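Local coordinates for putative hemin storage protein (Bordetella bronchiseptica, PDB 6AU1) that cleaves deacetylated poly-beta-1,6-N-acetylglucosamine through the glycoside hydrolase domain held in this chain, and can thereby disrupt bacterial biofilms, at residues 95-100 with 127-132; 112-117 with 167-172; 133-138 with 172-177; 201-206 with 244-249. All blocks are in the same frame, centred on the assembly; numbering follows the deposited sequence.

Four contacts tie loops of the TIM barrel to each other and to nearby helices. Interaction 1 comes first along the chain. It closes the long loop between strand 89-94 and helix 135-151 on itself. Interaction 2 starts inside that loop and reaches the loop after strand 156-159, so it crosses interaction 1. Interaction 3 brings the starts of helices 135-151 and 173-181 together, crosses interaction 2 and shares Ser172 with it. Interaction 4 follows in series and sets helix 195-223 against the short turn at 244-249. Salt bridge Arg129-Glu169 joins interactions 1 and 2, and the Lys205 ammonium, bonded to Glu169 O, joins interactions 2 and 4.

Interaction 1. Residues 95-100 with 127-132; sequences PVLTFS and PTRLSP
The backbone hydrogen bond from Leu130 N to Leu97 O fixes this contact. It is 2.9 Å long and nearly straight at hydrogen, 165°, and the N-H comes from above the carbonyl plane. The same oxygen also receives a weak bond from Phe99 N within its own segment.

Side chains pack around this bond. Leu97 points at the other segment with CG anti to its carbonyl carbon, chi1 -56°. Its CD2 methyl lies 3.8 Å from Pro132 CD, and its CB rests near Arg129 CB. Thr98 turns its CG2 methyl onto the aliphatic root of Arg129, CG2 to CG 3.6 Å. Leu130 CD1 sits 3.6 Å from Phe99 O and near Phe99 CB. At the far end the link is through water. One water donates to both Phe99 O and Thr128 O, at 2.9 Å from the first. A second joins Ser100 OG to Thr128 OG1.

The next shell holds these groups in place. Asp162 takes the N-H groups of Val96, Leu97 and Thr98 on its carboxylate. Asp57 bonds Ser100 OG, and Ser126 bonds Thr128 OG1. The Arg129 guanidinium turns away to Ser126 O, Val164 O and the Glu169 carboxylate. Phe212 of helix 195-223 touches Leu97, while Ile141 of helix 135-151 touches Phe99 and Leu130.

Segment 95-100 directly follows strand 89-94, so the contact folds a long beta-alpha loop back on its own start, beside the C-terminal end of a barrel strand, as in TIM-barrel glycoside hydrolases.

Interaction 2. Residues 112-117 with 167-172; sequences VQSTTR and DTEDSS
Backbone and side-chain bonds alternate along these two loops. Ser171 N gives a 2.8 Å bond to Gln113 O from above the carbonyl plane. Thr115 N meets Thr168 O at 3.0 Å, in the carbonyl plane and on a lone pair.

Two hydroxyls meet tip to tip: Ser114 OG donates to Thr168 OG1 at 2.6 Å. With chi1 163°, Ser114 OG also accepts from Thr116 N and Arg117 N, forming an ST turn and ST motif. Asp166 is a further partner of Thr168 OG1.

Asp170 OD1 takes three bonds, from Gln113 N (3.1 Å, 173° at hydrogen), Ser172 N and Ser172 OG. The bond to Ser172 N makes an Asx turn. Ser131 holds OD2. A cis peptide precedes Asp170.

The charged pair is Arg117 NH1 and Glu169 OE1, 2.9 Å apart. OE1 uses its anti lone pair, and the guanidinium and carboxylate planes stand 83° apart. Arg129 bonds the same oxygen.

Van der Waals contacts fill in: Val112 CG1 lies 3.7 Å from Glu169 CD, and Thr115 CG2 packs on Ser171 CB.

Two arginines at OE1 would probably keep buried Glu169 ionised, and the three donors at OD1 should likewise stabilise a charged Asp170.

Interaction 3. Residues 133-138 with 172-177; sequences FHPDAH and SPEALA
Two helix starts meet here, those of helices 135-151 and 173-181. His134 is the N-cap of the first and Ser172 of the second. The meeting is made by side-chain packing, with Phe133 and Glu174 giving the most area.

Phe133 lies just before the His134 cap and points at the second helix. Its CG is anti to the carbonyl carbon, which lays one face of the ring over Ala175. The Ala175 CB methyl stands 3.5 Å above the ring plane, offset toward the rim. It forms a CH-pi contact, 4.0 Å from the ring centroid and 26° off the normal. The closest ring atom is Phe133 CD2, 3.6 Å from Ala175 CB. Tyr208 of helix 195-223 stacks with the same ring, and Tyr179 meets it edge-to-face, so Phe133 belongs to an aromatic cluster.

Helix 135-151 follows strand 89-94, and helix 173-181 lies in the connection after strand 156-159; the two strands are parallel neighbours in the barrel. The N-terminal ends of the helices are reached through long loops, and the contact brings those ends side by side.

Beside Phe133, His134 packs against Glu174. The His134 ND1 accepts from Asp136 N at 3.1 Å, with the N-H close to the ring plane, and this capping bond fixes the ring's rotation. Glu174 bends at chi2, 76°, and runs alongside the imidazole in the same direction. Its CD comes within 3.5 Å of His134 CD2, with carboxylate and ring planes 48° apart. Nearer the backbone, Glu174 CB rests 3.5 Å from Phe133 O.

Interaction 4. Residues 201-206 with 244-249; sequences WSKGKI and VSEAWY
The tight part of this contact is a salt bridge with a serine beside it. Lys203 NZ donates to Glu246 OE1 at 2.9 Å, on the syn lone pair of that oxygen. The lysine chain bends at chi2, -62°, which carries its ammonium across to the acid. Glu246 stays extended beyond CG and points at helix 195-223. The Ile206 side chain crosses it at about a right angle, its CD1 3.7 Å from Glu246 OE1 and 3.9 Å from Glu246 CB. Ser202 holds its OG anti to the backbone N, chi1 174°, and sets it 3.3 Å from Ala247 CA. This is the point where the two backbones come nearest.

The looser part is bridged by water. One water accepts from Ser202 OG and donates to Ser202 O and Glu246 O. A second donates to both Ser202 OG and Glu246 OE1, at 2.8 Å from the latter. A third water takes a bond from Lys205 NZ and gives one to Ala247 O. The direct gap between those two atoms is 4.4 Å, so water does the joining there. Lys205 NZ also bonds Glu169 O. Its CE lies 3.4 Å above the centre of the Trp201 ring plane, in the same helix.

Segment 201-206 is one turn and a half of helix 195-223, which precedes strand 230-235. Segment 244-249 comes after that strand, where the chain leaves helix 238-241 and heads for helix 253-259. Helix 188-193 touches Trp201 on one flank, and Gln238 and Pro239 of helix 238-241 touch Ser245 on the other segment.

Interaction 1. Residues 95-100 with 127-132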
loop_
_atom_site.group_PDB
_atom_site.type_symbol
_atom_site.label_atom_id
_atom_site.label_comp_id
_atom_site.label_asym_id
_atom_site.label_seq_id
_atom_site.Cartn_x
_atom_site.Cartn_y
_atom_site.Cartn_z
ATOM N N PRO A 95 -4.576 -0.636 5.342
ATOM C CA PRO A 95 -3.587 -1.632 5.775
ATOM C C PRO A 95 -4.103 -3.044 5.571
ATOM O O PRO A 95 -5.306 -3.281 5.551
ATOM C CB PRO A 95 -3.420 -1.343 7.273
ATOM C CG PRO A 95 -3.906 0.073 7.459
ATOM C CD PRO A 95 -5.036 0.201 6.461
ATOM N N VAL A 96 -3.180 -3.983 5.430
ATOM C CA VAL A 96 -3.530 -5.384 5.379
ATOM C C VAL A 96 -3.553 -5.966 6.796
ATOM O O VAL A 96 -4.398 -6.807 7.122
ATOM C CB VAL A 96 -2.531 -6.160 4.503
ATOM C CG1 VAL A 96 -2.925 -7.646 4.421
ATOM C CG2 VAL A 96 -2.459 -5.536 3.092
ATOM N N LEU A 97 -2.601 -5.529 7.623
ATOM C CA LEU A 97 -2.363 -6.126 8.943
ATOM C C LEU A 97 -2.366 -5.140 10.108
ATOM O O LEU A 97 -2.747 -5.510 11.228
ATOM C CB LEU A 97 -1.009 -6.848 8.963
ATOM C CG LEU A 97 -0.761 -7.930 7.918
ATOM C CD1 LEU A 97 0.641 -8.477 8.160
ATOM C CD2 LEU A 97 -1.821 -9.026 8.009
ATOM N N THR A 98 -1.914 -3.904 9.877
ATOM C CA THR A 98 -1.709 -2.976 11.001
ATOM C C THR A 98 -3.000 -2.277 11.431
ATOM O O THR A 98 -3.367 -1.234 10.884
ATOM C CB THR A 98 -0.657 -1.882 10.691
ATOM O OG1 THR A 98 -1.070 -1.100 9.557
ATOM C CG2 THR A 98 0.718 -2.494 10.430
ATOM N N PHE A 99 -3.679 -2.886 12.395
ATOM C CA PHE A 99 -4.829 -2.286 13.057
ATOM C C PHE A 99 -4.628 -2.427 14.545
ATOM O O PHE A 99 -4.618 -3.544 15.062
ATOM C CB PHE A 99 -6.129 -2.961 12.616
ATOM C CG PHE A 99 -6.374 -2.865 11.146
ATOM C CD1 PHE A 99 -6.998 -1.739 10.609
ATOM C CD2 PHE A 99 -5.956 -3.881 10.292
ATOM C CE1 PHE A 99 -7.211 -1.638 9.231
ATOM C CE2 PHE A 99 -6.167 -3.790 8.922
ATOM C CZ PHE A 99 -6.800 -2.663 8.390
ATOM N N SER A 100 -4.448 -1.302 15.228
ATOM C CA SER A 100 -4.204 -1.318 16.668
ATOM C C SER A 100 -5.533 -1.243 17.413
ATOM O O SER A 100 -5.933 -0.193 17.911
ATOM C CB SER A 100 -3.271 -0.172 17.064
ATOM O OG SER A 100 -1.977 -0.378 16.495
ATOM N N PRO A 127 5.590 -3.170 14.534
ATOM C CA PRO A 127 5.284 -4.128 15.600
ATOM C C PRO A 127 3.782 -4.349 15.779
ATOM O O PRO A 127 3.403 -5.332 16.422
ATOM C CB PRO A 127 5.871 -3.470 16.859
ATOM C CG PRO A 127 6.848 -2.469 16.367
ATOM C CD PRO A 127 6.350 -2.009 15.025
ATOM N N THR A 128 2.954 -3.456 15.234
ATOM C CA THR A 128 1.506 -3.557 15.390
ATOM C C THR A 128 0.815 -4.420 14.332
ATOM O O THR A 128 -0.413 -4.571 14.376
ATOM C CB THR A 128 0.835 -2.158 15.357
ATOM O OG1 THR A 128 0.906 -1.635 14.024
ATOM C CG2 THR A 128 1.526 -1.197 16.338
ATOM N N ARG A 129 1.567 -4.962 13.365
ATOM C CA ARG A 129 0.961 -5.880 12.396
ATOM C C ARG A 129 0.243 -7.016 13.122
ATOM O O ARG A 129 0.873 -7.771 13.875
ATOM C CB ARG A 129 2.017 -6.491 11.449
ATOM C CG ARG A 129 2.528 -5.575 10.330
ATOM C CD ARG A 129 3.841 -6.161 9.759
ATOM N NE ARG A 129 4.844 -6.223 10.833
ATOM C CZ ARG A 129 5.866 -7.075 10.880
ATOM N NH1 ARG A 129 6.061 -7.953 9.901
ATOM N NH2 ARG A 129 6.698 -7.046 11.917
ATOM N N LEU A 130 -1.059 -7.145 12.898
ATOM C CA LEU A 130 -1.775 -8.306 13.411
ATOM C C LEU A 130 -1.283 -9.547 12.670
ATOM O O LEU A 130 -0.890 -9.467 11.501
ATOM C CB LEU A 130 -3.290 -8.137 13.241
ATOM C CG LEU A 130 -3.918 -7.064 14.135
ATOM C CD1 LEU A 130 -5.380 -6.861 13.759
ATOM C CD2 LEU A 130 -3.784 -7.488 15.595
ATOM N N SER A 131 -1.288 -10.691 13.348
ATOM C CA SER A 131 -0.922 -11.951 12.705
ATOM C C SER A 131 -2.053 -12.519 11.857
ATOM O O SER A 131 -3.097 -12.898 12.386
ATOM C CB SER A 131 -0.525 -12.994 13.745
ATOM O OG SER A 131 -0.225 -14.225 13.102
ATOM N N PRO A 132 -1.849 -12.611 10.535
ATOM C CA PRO A 132 -2.921 -13.173 9.705
ATOM C C PRO A 132 -3.044 -14.689 9.881
ATOM O O PRO A 132 -3.941 -15.293 9.302
ATOM C CB PRO A 132 -2.487 -12.811 8.280
ATOM C CG PRO A 132 -0.984 -12.803 8.363
ATOM C CD PRO A 132 -0.658 -12.253 9.740
HETATM O O HOH W 1 -2.218 -4.510 16.429
HETATM O O HOH W 2 -1.566 -0.585 13.748
#

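Interaction 2. Residues 112-117 with 167-172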
loop_
_atom_site.group_PDB
_atom_site.type_symbol
_atom_site.label_atom_id
_atom_site.label_comp_id
_atom_site.label_asym_id
_atom_site.label_seq_id
_atom_site.Cartn_x
_atom_site.Cartn_y
_atom_site.Cartn_z
ATOM N N VAL A 112 2.128 -10.169 14.800
ATOM C CA VAL A 112 3.262 -10.892 14.218
ATOM C C VAL A 112 4.422 -10.938 15.202
ATOM O O VAL A 112 4.830 -9.904 15.750
ATOM C CB VAL A 112 3.727 -10.230 12.903
ATOM C CG1 VAL A 112 5.076 -10.814 12.421
ATOM C CG2 VAL A 112 2.630 -10.353 11.831
ATOM N N GLN A 113 4.941 -12.138 15.439
ATOM C CA GLN A 113 6.061 -12.300 16.352
ATOM C C GLN A 113 7.321 -12.596 15.555
ATOM O O GLN A 113 7.245 -13.079 14.422
ATOM C CB GLN A 113 5.782 -13.417 17.361
ATOM C CG GLN A 113 4.586 -13.131 18.278
ATOM C CD GLN A 113 4.339 -14.261 19.267
ATOM O OE1 GLN A 113 5.252 -15.019 19.602
ATOM N NE2 GLN A 113 3.104 -14.388 19.726
ATOM N N SER A 114 8.467 -12.259 16.143
ATOM C CA SER A 114 9.778 -12.505 15.543
ATOM C C SER A 114 10.625 -13.352 16.488
ATOM O O SER A 114 10.540 -13.203 17.702
ATOM C CB SER A 114 10.492 -11.185 15.247
ATOM O OG SER A 114 11.886 -11.380 15.036
ATOM N N THR A 115 11.467 -14.224 15.945
ATOM C CA THR A 115 12.340 -15.024 16.800
ATOM C C THR A 115 13.448 -14.204 17.465
ATOM O O THR A 115 14.061 -14.648 18.447
ATOM C CB THR A 115 13.012 -16.166 16.005
ATOM O OG1 THR A 115 13.772 -15.610 14.931
ATOM C CG2 THR A 115 11.966 -17.113 15.432
ATOM N N THR A 116 13.726 -13.022 16.926
ATOM C CA THR A 116 14.886 -12.251 17.374
ATOM C C THR A 116 14.556 -10.850 17.894
ATOM O O THR A 116 15.294 -10.304 18.721
ATOM C CB THR A 116 15.917 -12.100 16.241
ATOM O OG1 THR A 116 15.304 -11.422 15.138
ATOM C CG2 THR A 116 16.427 -13.468 15.791
ATOM N N ARG A 117 13.460 -10.276 17.412
ATOM C CA ARG A 117 13.098 -8.902 17.777
ATOM C C ARG A 117 12.742 -8.791 19.266
ATOM O O ARG A 117 12.177 -9.713 19.853
ATOM C CB ARG A 117 11.946 -8.413 16.880
ATOM C CG ARG A 117 11.383 -7.044 17.215
ATOM C CD ARG A 117 10.626 -6.450 16.019
ATOM N NE ARG A 117 9.736 -7.418 15.373
ATOM C CZ ARG A 117 8.477 -7.648 15.743
ATOM N NH1 ARG A 117 7.746 -8.548 15.098
ATOM N NH2 ARG A 117 7.949 -6.980 16.765
ATOM N N ASP A 167 12.572 -12.536 7.681
ATOM C CA ASP A 167 12.966 -13.943 7.712
ATOM C C ASP A 167 13.066 -14.484 9.143
ATOM O O ASP A 167 13.571 -15.583 9.354
ATOM C CB ASP A 167 14.286 -14.147 6.950
ATOM C CG ASP A 167 15.403 -13.237 7.434
ATOM O OD1 ASP A 167 15.166 -12.388 8.318
ATOM O OD2 ASP A 167 16.528 -13.364 6.900
ATOM N N THR A 168 12.552 -13.723 10.110
ATOM C CA THR A 168 12.416 -14.190 11.495
ATOM C C THR A 168 10.949 -14.245 11.923
ATOM O O THR A 168 10.639 -14.505 13.096
ATOM C CB THR A 168 13.183 -13.279 12.492
ATOM O OG1 THR A 168 12.537 -11.998 12.563
ATOM C CG2 THR A 168 14.632 -13.107 12.053
ATOM N N GLU A 169 10.052 -13.986 10.965
ATOM C CA GLU A 169 8.617 -13.859 11.222
ATOM C C GLU A 169 7.827 -14.772 10.286
ATOM O O GLU A 169 8.359 -15.189 9.262
ATOM C CB GLU A 169 8.169 -12.407 10.994
ATOM C CG GLU A 169 8.833 -11.386 11.911
ATOM C CD GLU A 169 8.566 -9.950 11.465
ATOM O OE1 GLU A 169 8.578 -9.052 12.333
ATOM O OE2 GLU A 169 8.340 -9.720 10.257
ATOM N N ASP A 170 6.570 -15.099 10.584
ATOM C CA ASP A 170 5.861 -14.891 11.840
ATOM C C ASP A 170 6.186 -16.088 12.748
ATOM O O ASP A 170 6.036 -17.233 12.326
ATOM C CB ASP A 170 4.358 -14.780 11.523
ATOM C CG ASP A 170 3.500 -14.475 12.726
ATOM O OD1 ASP A 170 3.961 -14.603 13.876
ATOM O OD2 ASP A 170 2.331 -14.109 12.489
ATOM N N SER A 171 6.653 -15.828 13.970
ATOM C CA SER A 171 7.075 -16.900 14.881
ATOM C C SER A 171 6.020 -17.260 15.933
ATOM O O SER A 171 6.274 -18.058 16.846
ATOM C CB SER A 171 8.384 -16.509 15.581
ATOM O OG SER A 171 8.192 -15.354 16.385
ATOM N N SER A 172 4.830 -16.689 15.799
ATOM C CA SER A 172 3.756 -16.935 16.762
ATOM C C SER A 172 3.281 -18.385 16.651
ATOM O O SER A 172 3.479 -19.024 15.615
ATOM C CB SER A 172 2.599 -15.953 16.530
ATOM O OG SER A 172 1.936 -16.218 15.307
HETATM O O HOH W 3 7.986 -15.893 19.048
HETATM O O HOH W 4 11.621 -8.324 13.092
#

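Interaction 3. Residues 133-138 with 172-177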
loop_
_atom_site.group_PDB
_atom_site.type_symbol
_atom_site.label_atom_id
_atom_site.label_comp_id
_atom_site.label_asym_id
_atom_site.label_seq_id
_atom_site.Cartn_x
_atom_site.Cartn_y
_atom_site.Cartn_z
ATOM N N PHE A 133 -2.153 -15.285 10.675
ATOM C CA PHE A 133 -2.254 -16.702 11.020
ATOM C C PHE A 133 -3.177 -16.964 12.218
ATOM O O PHE A 133 -3.574 -18.106 12.460
ATOM C CB PHE A 133 -0.854 -17.271 11.308
ATOM C CG PHE A 133 0.090 -17.155 10.145
ATOM C CD1 PHE A 133 0.101 -18.123 9.146
ATOM C CD2 PHE A 133 0.952 -16.077 10.037
ATOM C CE1 PHE A 133 0.965 -18.024 8.062
ATOM C CE2 PHE A 133 1.819 -15.968 8.960
ATOM C CZ PHE A 133 1.822 -16.941 7.970
ATOM N N HIS A 134 -3.511 -15.917 12.971
ATOM C CA HIS A 134 -4.395 -16.058 14.128
ATOM C C HIS A 134 -5.850 -15.880 13.695
ATOM O O HIS A 134 -6.193 -14.875 13.080
ATOM C CB HIS A 134 -4.042 -15.038 15.210
ATOM C CG HIS A 134 -4.621 -15.365 16.551
ATOM N ND1 HIS A 134 -5.965 -15.241 16.835
ATOM C CD2 HIS A 134 -4.037 -15.821 17.686
ATOM C CE1 HIS A 134 -6.183 -15.606 18.086
ATOM N NE2 HIS A 134 -5.030 -15.965 18.624
ATOM N N PRO A 135 -6.705 -16.867 14.000
ATOM C CA PRO A 135 -8.102 -16.822 13.550
ATOM C C PRO A 135 -8.873 -15.589 14.025
ATOM O O PRO A 135 -9.738 -15.118 13.282
ATOM C CB PRO A 135 -8.709 -18.101 14.142
ATOM C CG PRO A 135 -7.736 -18.561 15.189
ATOM C CD PRO A 135 -6.395 -18.115 14.718
ATOM N N ASP A 136 -8.577 -15.067 15.216
ATOM C CA ASP A 136 -9.307 -13.885 15.693
ATOM C C ASP A 136 -8.834 -12.614 14.980
ATOM O O ASP A 136 -9.643 -11.745 14.649
ATOM C CB ASP A 136 -9.168 -13.723 17.203
ATOM C CG ASP A 136 -9.827 -14.852 17.972
ATOM O OD1 ASP A 136 -10.889 -15.340 17.530
ATOM O OD2 ASP A 136 -9.274 -15.252 19.010
ATOM N N ALA A 137 -7.534 -12.506 14.730
ATOM C CA ALA A 137 -7.018 -11.380 13.950
ATOM C C ALA A 137 -7.531 -11.438 12.509
ATOM O O ALA A 137 -7.907 -10.423 11.929
ATOM C CB ALA A 137 -5.486 -11.365 13.965
ATOM N N HIS A 138 -7.520 -12.638 11.937
ATOM C CA HIS A 138 -8.020 -12.862 10.578
ATOM C C HIS A 138 -9.464 -12.359 10.446
ATOM O O HIS A 138 -9.812 -11.633 9.497
ATOM C CB HIS A 138 -7.916 -14.353 10.255
ATOM C CG HIS A 138 -8.092 -14.699 8.811
ATOM N ND1 HIS A 138 -9.329 -14.759 8.205
ATOM C CD2 HIS A 138 -7.191 -15.072 7.872
ATOM C CE1 HIS A 138 -9.177 -15.120 6.940
ATOM N NE2 HIS A 138 -7.891 -15.329 6.719
ATOM N N SER A 172 4.830 -16.689 15.799
ATOM C CA SER A 172 3.756 -16.935 16.762
ATOM C C SER A 172 3.281 -18.385 16.651
ATOM O O SER A 172 3.479 -19.024 15.615
ATOM C CB SER A 172 2.599 -15.953 16.530
ATOM O OG SER A 172 1.936 -16.218 15.307
ATOM N N PRO A 173 2.683 -18.926 17.726
ATOM C CA PRO A 173 2.296 -20.345 17.729
ATOM C C PRO A 173 1.355 -20.715 16.578
ATOM O O PRO A 173 1.484 -21.793 15.991
ATOM C CB PRO A 173 1.592 -20.511 19.084
ATOM C CG PRO A 173 2.230 -19.479 19.957
ATOM C CD PRO A 173 2.501 -18.299 19.050
ATOM N N GLU A 174 0.414 -19.827 16.269
ATOM C CA GLU A 174 -0.532 -20.084 15.190
ATOM C C GLU A 174 0.171 -20.118 13.832
ATOM O O GLU A 174 -0.208 -20.889 12.946
ATOM C CB GLU A 174 -1.644 -19.028 15.184
ATOM C CG GLU A 174 -2.610 -19.147 16.349
ATOM C CD GLU A 174 -2.038 -18.638 17.662
ATOM O OE1 GLU A 174 -1.011 -17.921 17.650
ATOM O OE2 GLU A 174 -2.626 -18.957 18.715
ATOM N N ALA A 175 1.192 -19.283 13.663
ATOM C CA ALA A 175 1.972 -19.313 12.427
ATOM C C ALA A 175 2.776 -20.608 12.321
ATOM O O ALA A 175 2.817 -21.234 11.260
ATOM C CB ALA A 175 2.902 -18.099 12.338
ATOM N N LEU A 176 3.419 -21.003 13.413
ATOM C CA LEU A 176 4.209 -22.232 13.404
ATOM C C LEU A 176 3.320 -23.412 13.027
ATOM O O LEU A 176 3.722 -24.269 12.245
ATOM C CB LEU A 176 4.879 -22.479 14.765
ATOM C CG LEU A 176 5.888 -21.427 15.245
ATOM C CD1 LEU A 176 6.427 -21.789 16.632
ATOM C CD2 LEU A 176 7.034 -21.249 14.258
ATOM N N ALA A 177 2.101 -23.436 13.561
ATOM C CA ALA A 177 1.180 -24.529 13.258
ATOM C C ALA A 177 0.824 -24.536 11.778
ATOM O O ALA A 177 0.655 -25.600 11.175
ATOM C CB ALA A 177 -0.079 -24.427 14.112
#

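Interaction 4. Residues 201-206 with 244-249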
loop_
_atom_site.group_PDB
_atom_site.type_symbol
_atom_site.label_atom_id
_atom_site.label_comp_id
_atom_site.label_asym_id
_atom_site.label_seq_id
_atom_site.Cartn_x
_atom_site.Cartn_y
_atom_site.Cartn_z
ATOM N N TRP A 201 9.760 -21.828 2.613
ATOM C CA TRP A 201 9.110 -21.030 3.643
ATOM C C TRP A 201 8.879 -19.597 3.167
ATOM O O TRP A 201 7.780 -19.043 3.342
ATOM C CB TRP A 201 9.953 -21.054 4.920
ATOM C CG TRP A 201 9.317 -20.375 6.111
ATOM C CD1 TRP A 201 8.061 -20.583 6.601
ATOM C CD2 TRP A 201 9.939 -19.422 6.983
ATOM N NE1 TRP A 201 7.853 -19.794 7.713
ATOM C CE2 TRP A 201 8.993 -19.077 7.969
ATOM C CE3 TRP A 201 11.208 -18.833 7.026
ATOM C CZ2 TRP A 201 9.269 -18.159 8.985
ATOM C CZ3 TRP A 201 11.481 -17.908 8.032
ATOM C CH2 TRP A 201 10.519 -17.588 9.000
ATOM N N SER A 202 9.906 -19.000 2.561
ATOM C CA SER A 202 9.782 -17.657 1.995
ATOM C C SER A 202 8.638 -17.586 0.982
ATOM O O SER A 202 7.774 -16.712 1.080
ATOM C CB SER A 202 11.090 -17.216 1.336
ATOM O OG SER A 202 10.925 -15.975 0.664
ATOM N N LYS A 203 8.622 -18.513 0.028
ATOM C CA LYS A 203 7.579 -18.526 -1.001
ATOM C C LYS A 203 6.203 -18.780 -0.396
ATOM O O LYS A 203 5.207 -18.197 -0.832
ATOM C CB LYS A 203 7.891 -19.574 -2.067
ATOM C CG LYS A 203 9.003 -19.152 -3.013
ATOM C CD LYS A 203 8.597 -17.896 -3.782
ATOM C CE LYS A 203 9.633 -17.512 -4.828
ATOM N NZ LYS A 203 9.183 -16.346 -5.646
ATOM N N GLY A 204 6.153 -19.641 0.619
ATOM C CA GLY A 204 4.910 -19.940 1.306
ATOM C C GLY A 204 4.309 -18.716 1.980
ATOM O O GLY A 204 3.093 -18.481 1.907
ATOM N N LYS A 205 5.149 -17.929 2.644
ATOM C CA LYS A 205 4.650 -16.728 3.320
ATOM C C LYS A 205 4.161 -15.705 2.302
ATOM O O LYS A 205 3.148 -15.032 2.526
ATOM C CB LYS A 205 5.728 -16.117 4.214
ATOM C CG LYS A 205 5.961 -16.931 5.484
ATOM C CD LYS A 205 6.981 -16.255 6.389
ATOM C CE LYS A 205 8.392 -16.418 5.819
ATOM N NZ LYS A 205 9.331 -15.543 6.581
ATOM N N ILE A 206 4.887 -15.577 1.195
ATOM C CA ILE A 206 4.476 -14.660 0.129
ATOM C C ILE A 206 3.084 -15.026 -0.363
ATOM O O ILE A 206 2.208 -14.157 -0.470
ATOM C CB ILE A 206 5.478 -14.666 -1.040
ATOM C CG1 ILE A 206 6.773 -13.958 -0.610
ATOM C CG2 ILE A 206 4.871 -14.029 -2.320
ATOM C CD1 ILE A 206 8.014 -14.296 -1.490
ATOM N N VAL A 244 16.614 -12.077 -4.068
ATOM C CA VAL A 244 16.922 -12.868 -2.877
ATOM C C VAL A 244 16.220 -12.258 -1.655
ATOM O O VAL A 244 15.836 -12.977 -0.727
ATOM C CB VAL A 244 18.432 -12.967 -2.607
ATOM C CG1 VAL A 244 19.016 -11.607 -2.313
ATOM C CG2 VAL A 244 18.697 -13.906 -1.439
ATOM N N SER A 245 16.032 -10.941 -1.681
ATOM C CA SER A 245 15.446 -10.206 -0.556
ATOM C C SER A 245 13.966 -10.497 -0.350
ATOM O O SER A 245 13.389 -10.055 0.643
ATOM C CB SER A 245 15.648 -8.697 -0.732
ATOM O OG SER A 245 14.869 -8.177 -1.798
ATOM N N GLU A 246 13.348 -11.239 -1.273
ATOM C CA GLU A 246 12.000 -11.770 -1.034
ATOM C C GLU A 246 11.913 -12.446 0.322
ATOM O O GLU A 246 10.895 -12.360 1.005
ATOM C CB GLU A 246 11.603 -12.775 -2.115
ATOM C CG GLU A 246 11.336 -12.143 -3.473
ATOM C CD GLU A 246 10.946 -13.172 -4.513
ATOM O OE1 GLU A 246 10.676 -14.331 -4.126
ATOM O OE2 GLU A 246 10.902 -12.818 -5.711
ATOM N N ALA A 247 12.992 -13.123 0.708
ATOM C CA ALA A 247 13.022 -13.854 1.970
ATOM C C ALA A 247 12.831 -12.972 3.207
ATOM O O ALA A 247 12.380 -13.471 4.237
ATOM C CB ALA A 247 14.327 -14.633 2.093
ATOM N N TRP A 248 13.167 -11.683 3.143
ATOM C CA TRP A 248 12.940 -10.860 4.335
ATOM C C TRP A 248 11.987 -9.696 4.084
ATOM O O TRP A 248 11.879 -8.786 4.909
ATOM C CB TRP A 248 14.269 -10.363 4.942
ATOM C CG TRP A 248 15.198 -9.617 4.041
ATOM C CD1 TRP A 248 15.212 -8.267 3.810
ATOM C CD2 TRP A 248 16.275 -10.169 3.268
ATOM N NE1 TRP A 248 16.227 -7.951 2.933
ATOM C CE2 TRP A 248 16.893 -9.100 2.588
ATOM C CE3 TRP A 248 16.771 -11.464 3.081
ATOM C CZ2 TRP A 248 17.985 -9.285 1.736
ATOM C CZ3 TRP A 248 17.849 -11.647 2.230
ATOM C CH2 TRP A 248 18.441 -10.561 1.566
ATOM N N TYR A 249 11.271 -9.755 2.963
ATOM C CA TYR A 249 10.165 -8.834 2.700
ATOM C C TYR A 249 8.797 -9.514 2.693
ATOM O O TYR A 249 7.799 -8.890 3.044
ATOM C CB TYR A 249 10.365 -8.123 1.356
ATOM C CG TYR A 249 11.231 -6.884 1.417
ATOM C CD1 TYR A 249 12.617 -6.980 1.393
ATOM C CD2 TYR A 249 10.655 -5.610 1.472
ATOM C CE1 TYR A 249 13.416 -5.849 1.433
ATOM C CE2 TYR A 249 11.446 -4.469 1.502
ATOM C CZ TYR A 249 12.821 -4.593 1.478
ATOM O OH TYR A 249 13.622 -3.471 1.519
HETATM O O HOH W 5 8.948 -14.311 2.164
HETATM O O HOH W 6 11.178 -16.184 -2.046
HETATM O O HOH W 7 11.624 -16.034 4.980
#